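Local coordinates for protein probable translation initiation factor eIF-2B subunit gamma (PDB 5B04) that forms the gamma subunit of eIF2B, the complex that catalyses exchange of GDP for GTP on the gamma subunit of translation initiation factor eIF2, at residues E[71-76]-E[98-103]; E[88-93]-E[112-117]. The protein carries 3 engineered substitutions. All coordinates share one frame; numbering follows the deposited sequence.

Contact 1: residues E[71-76]-E[98-103]; sequences PMLHYP and AHINAW
W103 reaches from helix 97-105 and lays one face of its indole against P71, with the proline CG 3.1 Å above the ring plane and displaced toward the rim. That carbon lies 3.3 Å from W103 NE1 and 3.5 Å from W103 CE2, so the proline sits over the NE1-CE2 side of the indole, a CH-rich pyrrolidine against a broad aromatic surface. Farther along the six-membered ring, L73 CD2 comes obliquely to 3.6 Å from W103 CZ3. At the far corner, W103 CH2 meets the backbone of H74, 4.0 Å from H74 CA. W103 CG stands anti to the backbone N (chi1 175°), and the breadth of the indole beyond it lets one residue meet all three. Replacing W103 by an alanine would probably open a gap facing P71, L73 and H74 and leave mainly the thin touch of L73 CD2 on I100 CG2, 4.2 Å apart, between these segments. The three partners are set out by a type I turn from P71 to H74, closed by H74 N bonding to P71 O and leading into helix 74-82. Beneath them L73 and I100 both pack on L90 of strand 87-92. With no hydrogen bond or salt bridge across it, this junction between turn and helix 97-105 in the nucleotidyltransferase-like domain rests on van der Waals packing of apolar and aromatic groups.

Contact 2: residues E[88-93]-E[112-117]; sequences AILICM and MRIHVE
L90 and I114 cross obliquely on one face of a pair of parallel strands. From its CB, L90 already touches I114, whose CG2 lies 4.0 Å away. Its CG stands anti to the backbone N (chi1 180°), and from the CD2 branch beyond it the leucine meets the same methyl again: L90 CD2 is also 4.0 Å from I114 CG2, so that one methyl is gripped at the root and at the end of the leucine, while L90 CD2 also comes to 4.5 Å from V116 CG2. A branched leucine suits this place, since it can also reach I100 and V43. A88, on the same face, is small enough to admit the tip of M112, whose chain bends at chi3 and brings M112 CE 3.7 Å from A88 CB. C92 SG packs against V116 CG1 at 4.0 Å.

Strands 87-92 and 113-117 are the two arms of a beta-alpha-beta unit, joined through helix 97-105, in the nucleotidyltransferase-like GT-A domain; the short strand segments run parallel with an angle of 28° between them. A88 and L90 each give an N-H and take one at the carbonyl, straddling I114 and V116 respectively. The bond from E117 N to L90 O, 2.8 Å, is nearly straight at 173°, and C92 N continues the series to E117 O. I89 and I91 turn their backbone polar groups the other way, to strand 39-45.

The opposite face carries I89, I91, H115 and E117. There I89 CG1 lies at the edge of the imidazole, 4.3 Å from H115 ND1, and I91 packs on V42 and F44 of strand 39-45.

How the contacts relate
Contact 2 pairs two neighbouring strands of the sheet, whereas contact 1 joins the helical elements packed on one of its faces. Along the chain their segments alternate, so helix 97-105 both bridges the two strands and supplies one side of contact 1. The two meet in a shared apolar layer: L73 CD2 and I100 CG2 lie 3.7 Å and 3.6 Å from L90 CD2, and I100 CD1 packs on C92 CB. Contact 1 is the more buried and holds by van der Waals packing, without a hydrogen bond across it. Contact 2, partly buried, depends on backbone hydrogen bonds, with apolar residues toward the helices and a mixed face, I89 and I91 beside H115 and E117, on the other side.

Contact 1: residues E[71-76]-E[98-103]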
ATOM      1  N   PRO E  71     -39.256 -21.194  56.998  1.00 68.81           N
ATOM      2  CA  PRO E  71     -38.612 -20.544  58.145  1.00 78.21           C
ATOM      3  C   PRO E  71     -37.656 -19.430  57.727  1.00 78.53           C
ATOM      4  O   PRO E  71     -37.091 -19.478  56.635  1.00 83.01           O
ATOM      5  CB  PRO E  71     -37.856 -21.692  58.817  1.00 84.46           C
ATOM      6  CG  PRO E  71     -38.644 -22.902  58.458  1.00 77.59           C
ATOM      7  CD  PRO E  71     -39.133 -22.660  57.059  1.00 68.40           C
ATOM      8  N   MET E  72     -37.496 -18.437  58.595  1.00 76.50           N
ATOM      9  CA  MET E  72     -36.680 -17.262  58.309  1.00 72.44           C
ATOM     10  C   MET E  72     -35.246 -17.626  57.932  1.00 78.75           C
ATOM     11  O   MET E  72     -34.643 -16.997  57.063  1.00 70.81           O
ATOM     12  CB  MET E  72     -36.679 -16.327  59.520  1.00 61.63           C
ATOM     13  CG  MET E  72     -36.175 -14.928  59.241  1.00 53.80           C
ATOM     14  SD  MET E  72     -36.267 -13.887  60.707  1.00 80.42           S
ATOM     15  CE  MET E  72     -38.032 -13.883  61.008  1.00 86.49           C
ATOM     16  N   LEU E  73     -34.716 -18.656  58.584  1.00 80.78           N
ATOM     17  CA  LEU E  73     -33.331 -19.073  58.399  1.00 75.82           C
ATOM     18  C   LEU E  73     -33.063 -19.626  57.000  1.00 72.46           C
ATOM     19  O   LEU E  73     -31.918 -19.665  56.549  1.00 83.62           O
ATOM     20  CB  LEU E  73     -32.961 -20.123  59.450  1.00 84.71           C
ATOM     21  CG  LEU E  73     -31.487 -20.501  59.594  1.00 76.42           C
ATOM     22  CD1 LEU E  73     -30.714 -19.397  60.298  1.00 76.18           C
ATOM     23  CD2 LEU E  73     -31.346 -21.820  60.333  1.00 90.53           C
ATOM     24  N   HIS E  74     -34.123 -20.049  56.318  1.00 64.41           N
ATOM     25  CA  HIS E  74     -34.005 -20.674  55.002  1.00 64.05           C
ATOM     26  C   HIS E  74     -33.338 -19.778  53.961  1.00 76.02           C
ATOM     27  O   HIS E  74     -32.604 -20.257  53.098  1.00 75.89           O
ATOM     28  CB  HIS E  74     -35.387 -21.098  54.500  1.00 60.08           C
ATOM     29  CG  HIS E  74     -35.435 -21.391  53.033  1.00 72.66           C
ATOM     30  ND1 HIS E  74     -35.747 -20.433  52.092  1.00 66.59           N
ATOM     31  CD2 HIS E  74     -35.214 -22.536  52.343  1.00 83.12           C
ATOM     32  CE1 HIS E  74     -35.713 -20.974  50.887  1.00 66.06           C
ATOM     33  NE2 HIS E  74     -35.393 -22.250  51.012  1.00 81.20           N
ATOM     34  N   TYR E  75     -33.590 -18.476  54.050  1.00 74.57           N
ATOM     35  CA  TYR E  75     -33.159 -17.540  53.013  1.00 70.80           C
ATOM     36  C   TYR E  75     -31.688 -17.110  53.105  1.00 71.93           C
ATOM     37  O   TYR E  75     -31.032 -16.974  52.072  1.00 72.29           O
ATOM     38  CB  TYR E  75     -34.078 -16.316  53.023  1.00 64.32           C
ATOM     39  CG  TYR E  75     -35.515 -16.702  52.777  1.00 63.24           C
ATOM     40  CD1 TYR E  75     -35.986 -16.909  51.487  1.00 59.67           C
ATOM     41  CD2 TYR E  75     -36.391 -16.899  53.835  1.00 69.89           C
ATOM     42  CE1 TYR E  75     -37.294 -17.283  51.257  1.00 51.78           C
ATOM     43  CE2 TYR E  75     -37.701 -17.272  53.615  1.00 71.70           C
ATOM     44  CZ  TYR E  75     -38.147 -17.463  52.327  1.00 62.85           C
ATOM     45  OH  TYR E  75     -39.453 -17.837  52.113  1.00 70.13           O
ATOM     46  N   PRO E  76     -31.161 -16.883  54.323  1.00 59.55           N
ATOM     47  CA  PRO E  76     -29.712 -16.653  54.353  1.00 66.19           C
ATOM     48  C   PRO E  76     -28.920 -17.882  53.913  1.00 70.30           C
ATOM     49  O   PRO E  76     -27.919 -17.749  53.210  1.00 70.46           O
ATOM     50  CB  PRO E  76     -29.439 -16.329  55.823  1.00 64.75           C
ATOM     51  CG  PRO E  76     -30.724 -15.793  56.332  1.00 60.03           C
ATOM     52  CD  PRO E  76     -31.787 -16.570  55.621  1.00 60.20           C
ATOM     53  N   ALA E  98     -31.817 -26.466  70.234  1.00101.07           N
ATOM     54  CA  ALA E  98     -32.195 -27.787  69.751  1.00104.60           C
ATOM     55  C   ALA E  98     -33.348 -27.695  68.758  1.00 96.60           C
ATOM     56  O   ALA E  98     -33.535 -28.586  67.933  1.00 83.89           O
ATOM     57  CB  ALA E  98     -32.567 -28.691  70.916  1.00 94.61           C
ATOM     58  N   HIS E  99     -34.121 -26.615  68.845  1.00100.58           N
ATOM     59  CA  HIS E  99     -35.212 -26.383  67.906  1.00104.52           C
ATOM     60  C   HIS E  99     -34.667 -26.046  66.524  1.00103.92           C
ATOM     61  O   HIS E  99     -35.149 -26.562  65.514  1.00 91.93           O
ATOM     62  CB  HIS E  99     -36.128 -25.262  68.399  1.00 89.97           C
ATOM     63  CG  HIS E  99     -37.157 -25.715  69.386  1.00 97.67           C
ATOM     64  ND1 HIS E  99     -37.110 -25.376  70.722  1.00100.44           N
ATOM     65  CD2 HIS E  99     -38.261 -26.484  69.233  1.00101.26           C
ATOM     66  CE1 HIS E  99     -38.141 -25.916  71.347  1.00118.91           C
ATOM     67  NE2 HIS E  99     -38.855 -26.594  70.466  1.00126.38           N
ATOM     68  N   ILE E 100     -33.665 -25.174  66.489  1.00 99.07           N
ATOM     69  CA  ILE E 100     -32.978 -24.848  65.246  1.00 85.37           C
ATOM     70  C   ILE E 100     -32.330 -26.106  64.675  1.00 92.67           C
ATOM     71  O   ILE E 100     -32.436 -26.385  63.480  1.00 90.40           O
ATOM     72  CB  ILE E 100     -31.911 -23.759  65.455  1.00 83.04           C
ATOM     73  CG1 ILE E 100     -32.564 -22.456  65.915  1.00 76.80           C
ATOM     74  CG2 ILE E 100     -31.127 -23.533  64.177  1.00 74.20           C
ATOM     75  CD1 ILE E 100     -31.586 -21.323  66.121  1.00 59.48           C
ATOM     76  N   ASN E 101     -31.671 -26.864  65.546  1.00 96.22           N
ATOM     77  CA  ASN E 101     -31.075 -28.140  65.168  1.00 88.21           C
ATOM     78  C   ASN E 101     -32.115 -29.125  64.646  1.00 88.03           C
ATOM     79  O   ASN E 101     -31.854 -29.875  63.705  1.00 74.97           O
ATOM     80  CB  ASN E 101     -30.333 -28.755  66.357  1.00 81.31           C
ATOM     81  CG  ASN E 101     -28.902 -28.271  66.466  1.00 90.08           C
ATOM     82  OD1 ASN E 101     -28.549 -27.541  67.393  1.00100.34           O
ATOM     83  ND2 ASN E 101     -28.065 -28.687  65.523  1.00 85.88           N
ATOM     84  N   ALA E 102     -33.294 -29.114  65.260  1.00 88.37           N
ATOM     85  CA  ALA E 102     -34.370 -30.023  64.880  1.00 90.91           C
ATOM     86  C   ALA E 102     -34.861 -29.746  63.465  1.00102.68           C
ATOM     87  O   ALA E 102     -35.173 -30.671  62.715  1.00 95.40           O
ATOM     88  CB  ALA E 102     -35.525 -29.922  65.866  1.00101.69           C
ATOM     89  N   TRP E 103     -34.935 -28.469  63.102  1.00 95.17           N
ATOM     90  CA  TRP E 103     -35.373 -28.095  61.764  1.00 93.06           C
ATOM     91  C   TRP E 103     -34.299 -28.424  60.732  1.00 93.06           C
ATOM     92  O   TRP E 103     -34.606 -28.730  59.580  1.00 89.90           O
ATOM     93  CB  TRP E 103     -35.727 -26.610  61.699  1.00 91.71           C
ATOM     94  CG  TRP E 103     -36.070 -26.157  60.316  1.00 91.08           C
ATOM     95  CD1 TRP E 103     -37.230 -26.399  59.638  1.00 83.29           C
ATOM     96  CD2 TRP E 103     -35.242 -25.393  59.432  1.00 90.56           C
ATOM     97  NE1 TRP E 103     -37.176 -25.831  58.389  1.00 76.37           N
ATOM     98  CE2 TRP E 103     -35.966 -25.206  58.238  1.00 90.66           C
ATOM     99  CE3 TRP E 103     -33.959 -24.846  59.537  1.00 86.56           C
ATOM    100  CZ2 TRP E 103     -35.451 -24.495  57.157  1.00 90.87           C
ATOM    101  CZ3 TRP E 103     -33.450 -24.141  58.461  1.00 80.09           C
ATOM    102  CH2 TRP E 103     -34.194 -23.972  57.287  1.00 83.99           C
TER

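Contact 2: residues E[88-93]-E[112-117]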
ATOM      1  N   ALA E  88     -21.433 -23.511  56.906  1.00 78.19           N
ATOM      2  CA  ALA E  88     -21.606 -22.224  57.569  1.00 84.07           C
ATOM      3  C   ALA E  88     -21.716 -22.379  59.081  1.00 78.53           C
ATOM      4  O   ALA E  88     -22.189 -23.399  59.581  1.00 89.62           O
ATOM      5  CB  ALA E  88     -22.832 -21.510  57.021  1.00 82.81           C
ATOM      6  N   ILE E  89     -21.269 -21.357  59.804  1.00 73.66           N
ATOM      7  CA  ILE E  89     -21.392 -21.322  61.255  1.00 77.97           C
ATOM      8  C   ILE E  89     -22.682 -20.614  61.653  1.00 89.08           C
ATOM      9  O   ILE E  89     -22.955 -19.505  61.194  1.00 92.18           O
ATOM     10  CB  ILE E  89     -20.196 -20.606  61.911  1.00 80.21           C
ATOM     11  CG1 ILE E  89     -18.889 -21.322  61.568  1.00 67.99           C
ATOM     12  CG2 ILE E  89     -20.382 -20.525  63.420  1.00 84.25           C
ATOM     13  CD1 ILE E  89     -17.660 -20.646  62.136  1.00 90.81           C
ATOM     14  N   LEU E  90     -23.475 -21.255  62.505  1.00 87.75           N
ATOM     15  CA  LEU E  90     -24.741 -20.675  62.935  1.00 82.94           C
ATOM     16  C   LEU E  90     -24.731 -20.353  64.424  1.00 84.57           C
ATOM     17  O   LEU E  90     -24.848 -21.243  65.267  1.00 92.64           O
ATOM     18  CB  LEU E  90     -25.897 -21.622  62.615  1.00 82.93           C
ATOM     19  CG  LEU E  90     -27.297 -21.154  63.017  1.00 89.70           C
ATOM     20  CD1 LEU E  90     -27.557 -19.732  62.547  1.00 81.58           C
ATOM     21  CD2 LEU E  90     -28.337 -22.098  62.449  1.00 91.45           C
ATOM     22  N   ILE E  91     -24.590 -19.070  64.739  1.00 76.05           N
ATOM     23  CA  ILE E  91     -24.641 -18.605  66.117  1.00 77.72           C
ATOM     24  C   ILE E  91     -26.090 -18.366  66.531  1.00 92.72           C
ATOM     25  O   ILE E  91     -26.874 -17.807  65.764  1.00 99.57           O
ATOM     26  CB  ILE E  91     -23.835 -17.309  66.312  1.00 73.86           C
ATOM     27  CG1 ILE E  91     -22.343 -17.561  66.098  1.00 70.68           C
ATOM     28  CG2 ILE E  91     -24.081 -16.743  67.692  1.00 99.69           C
ATOM     29  CD1 ILE E  91     -21.522 -16.292  66.013  1.00 73.03           C
ATOM     30  N   CYS E  92     -26.442 -18.794  67.739  1.00 95.10           N
ATOM     31  CA  CYS E  92     -27.790 -18.582  68.252  1.00 99.74           C
ATOM     32  C   CYS E  92     -27.815 -18.622  69.775  1.00 97.84           C
ATOM     33  O   CYS E  92     -26.770 -18.644  70.425  1.00106.67           O
ATOM     34  CB  CYS E  92     -28.746 -19.637  67.690  1.00100.84           C
ATOM     35  SG  CYS E  92     -28.460 -21.314  68.304  1.00106.31           S
ATOM     36  N   MET E  93     -29.019 -18.624  70.335  1.00106.71           N
ATOM     37  CA  MET E  93     -29.196 -18.711  71.778  1.00105.04           C
ATOM     38  C   MET E  93     -29.493 -20.152  72.171  1.00112.02           C
ATOM     39  O   MET E  93     -30.074 -20.904  71.387  1.00106.61           O
ATOM     40  CB  MET E  93     -30.321 -17.782  72.237  1.00 98.84           C
ATOM     41  CG  MET E  93     -30.188 -16.361  71.715  1.00 80.79           C
ATOM     42  SD  MET E  93     -28.617 -15.611  72.177  1.00 95.90           S
ATOM     43  CE  MET E  93     -28.641 -14.116  71.189  1.00116.90           C
ATOM     44  N   MET E 112     -26.229 -27.758  52.740  1.00 72.41           N
ATOM     45  CA  MET E 112     -25.008 -27.250  53.363  1.00 76.42           C
ATOM     46  C   MET E 112     -24.760 -27.934  54.700  1.00 82.82           C
ATOM     47  O   MET E 112     -25.689 -28.430  55.336  1.00 88.92           O
ATOM     48  CB  MET E 112     -25.081 -25.736  53.568  1.00 85.81           C
ATOM     49  CG  MET E 112     -24.992 -24.908  52.299  1.00 64.53           C
ATOM     50  SD  MET E 112     -24.964 -23.141  52.667  1.00 93.94           S
ATOM     51  CE  MET E 112     -23.496 -23.030  53.688  1.00 72.78           C
ATOM     52  N   ARG E 113     -23.501 -27.958  55.125  1.00 82.71           N
ATOM     53  CA  ARG E 113     -23.157 -28.461  56.448  1.00 82.47           C
ATOM     54  C   ARG E 113     -23.275 -27.332  57.465  1.00 77.49           C
ATOM     55  O   ARG E 113     -22.376 -26.500  57.587  1.00 84.41           O
ATOM     56  CB  ARG E 113     -21.746 -29.051  56.461  1.00 96.33           C
ATOM     57  CG  ARG E 113     -21.290 -29.536  57.831  1.00 98.86           C
ATOM     58  CD  ARG E 113     -20.017 -28.831  58.272  1.00108.23           C
ATOM     59  NE  ARG E 113     -18.866 -29.217  57.461  1.00121.35           N
ATOM     60  CZ  ARG E 113     -17.659 -28.669  57.566  1.00113.85           C
ATOM     61  NH1 ARG E 113     -17.441 -27.704  58.449  1.00111.79           N
ATOM     62  NH2 ARG E 113     -16.670 -29.085  56.788  1.00100.91           N
ATOM     63  N   ILE E 114     -24.390 -27.302  58.186  1.00 83.54           N
ATOM     64  CA  ILE E 114     -24.644 -26.228  59.137  1.00 84.23           C
ATOM     65  C   ILE E 114     -24.202 -26.608  60.544  1.00 75.67           C
ATOM     66  O   ILE E 114     -24.899 -27.328  61.258  1.00 88.14           O
ATOM     67  CB  ILE E 114     -26.132 -25.841  59.163  1.00 82.50           C
ATOM     68  CG1 ILE E 114     -26.636 -25.577  57.743  1.00 88.87           C
ATOM     69  CG2 ILE E 114     -26.345 -24.619  60.045  1.00 84.66           C
ATOM     70  CD1 ILE E 114     -25.875 -24.488  57.016  1.00 82.05           C
ATOM     71  N   HIS E 115     -23.031 -26.114  60.931  1.00 70.46           N
ATOM     72  CA  HIS E 115     -22.485 -26.359  62.256  1.00 93.47           C
ATOM     73  C   HIS E 115     -22.998 -25.311  63.241  1.00 96.20           C
ATOM     74  O   HIS E 115     -22.576 -24.154  63.213  1.00 93.57           O
ATOM     75  CB  HIS E 115     -20.955 -26.365  62.201  1.00 98.93           C
ATOM     76  CG  HIS E 115     -20.294 -26.078  63.512  1.00123.85           C
ATOM     77  ND1 HIS E 115     -19.559 -24.935  63.736  1.00128.80           N
ATOM     78  CD2 HIS E 115     -20.256 -26.782  64.668  1.00123.38           C
ATOM     79  CE1 HIS E 115     -19.094 -24.949  64.972  1.00119.98           C
ATOM     80  NE2 HIS E 115     -19.504 -26.058  65.559  1.00124.19           N
ATOM     81  N   VAL E 116     -23.922 -25.726  64.103  1.00 97.51           N
ATOM     82  CA  VAL E 116     -24.572 -24.813  65.038  1.00 98.68           C
ATOM     83  C   VAL E 116     -23.709 -24.559  66.268  1.00 91.38           C
ATOM     84  O   VAL E 116     -23.109 -25.481  66.820  1.00 96.01           O
ATOM     85  CB  VAL E 116     -25.941 -25.356  65.490  1.00 99.28           C
ATOM     86  CG1 VAL E 116     -26.726 -24.280  66.226  1.00 85.01           C
ATOM     87  CG2 VAL E 116     -26.726 -25.858  64.295  1.00 95.52           C
ATOM     88  N   GLU E 117     -23.655 -23.301  66.691  1.00 77.90           N
ATOM     89  CA  GLU E 117     -22.894 -22.921  67.873  1.00 79.83           C
ATOM     90  C   GLU E 117     -23.693 -21.938  68.720  1.00 89.02           C
ATOM     91  O   GLU E 117     -23.931 -20.805  68.308  1.00100.44           O
ATOM     92  CB  GLU E 117     -21.552 -22.305  67.472  1.00 91.23           C
ATOM     93  CG  GLU E 117     -20.521 -22.257  68.589  1.00 96.62           C
ATOM     94  CD  GLU E 117     -19.593 -23.457  68.575  1.00103.30           C
ATOM     95  OE1 GLU E 117     -18.615 -23.465  69.351  1.00117.16           O
ATOM     96  OE2 GLU E 117     -19.841 -24.392  67.786  1.00 91.04           O
TER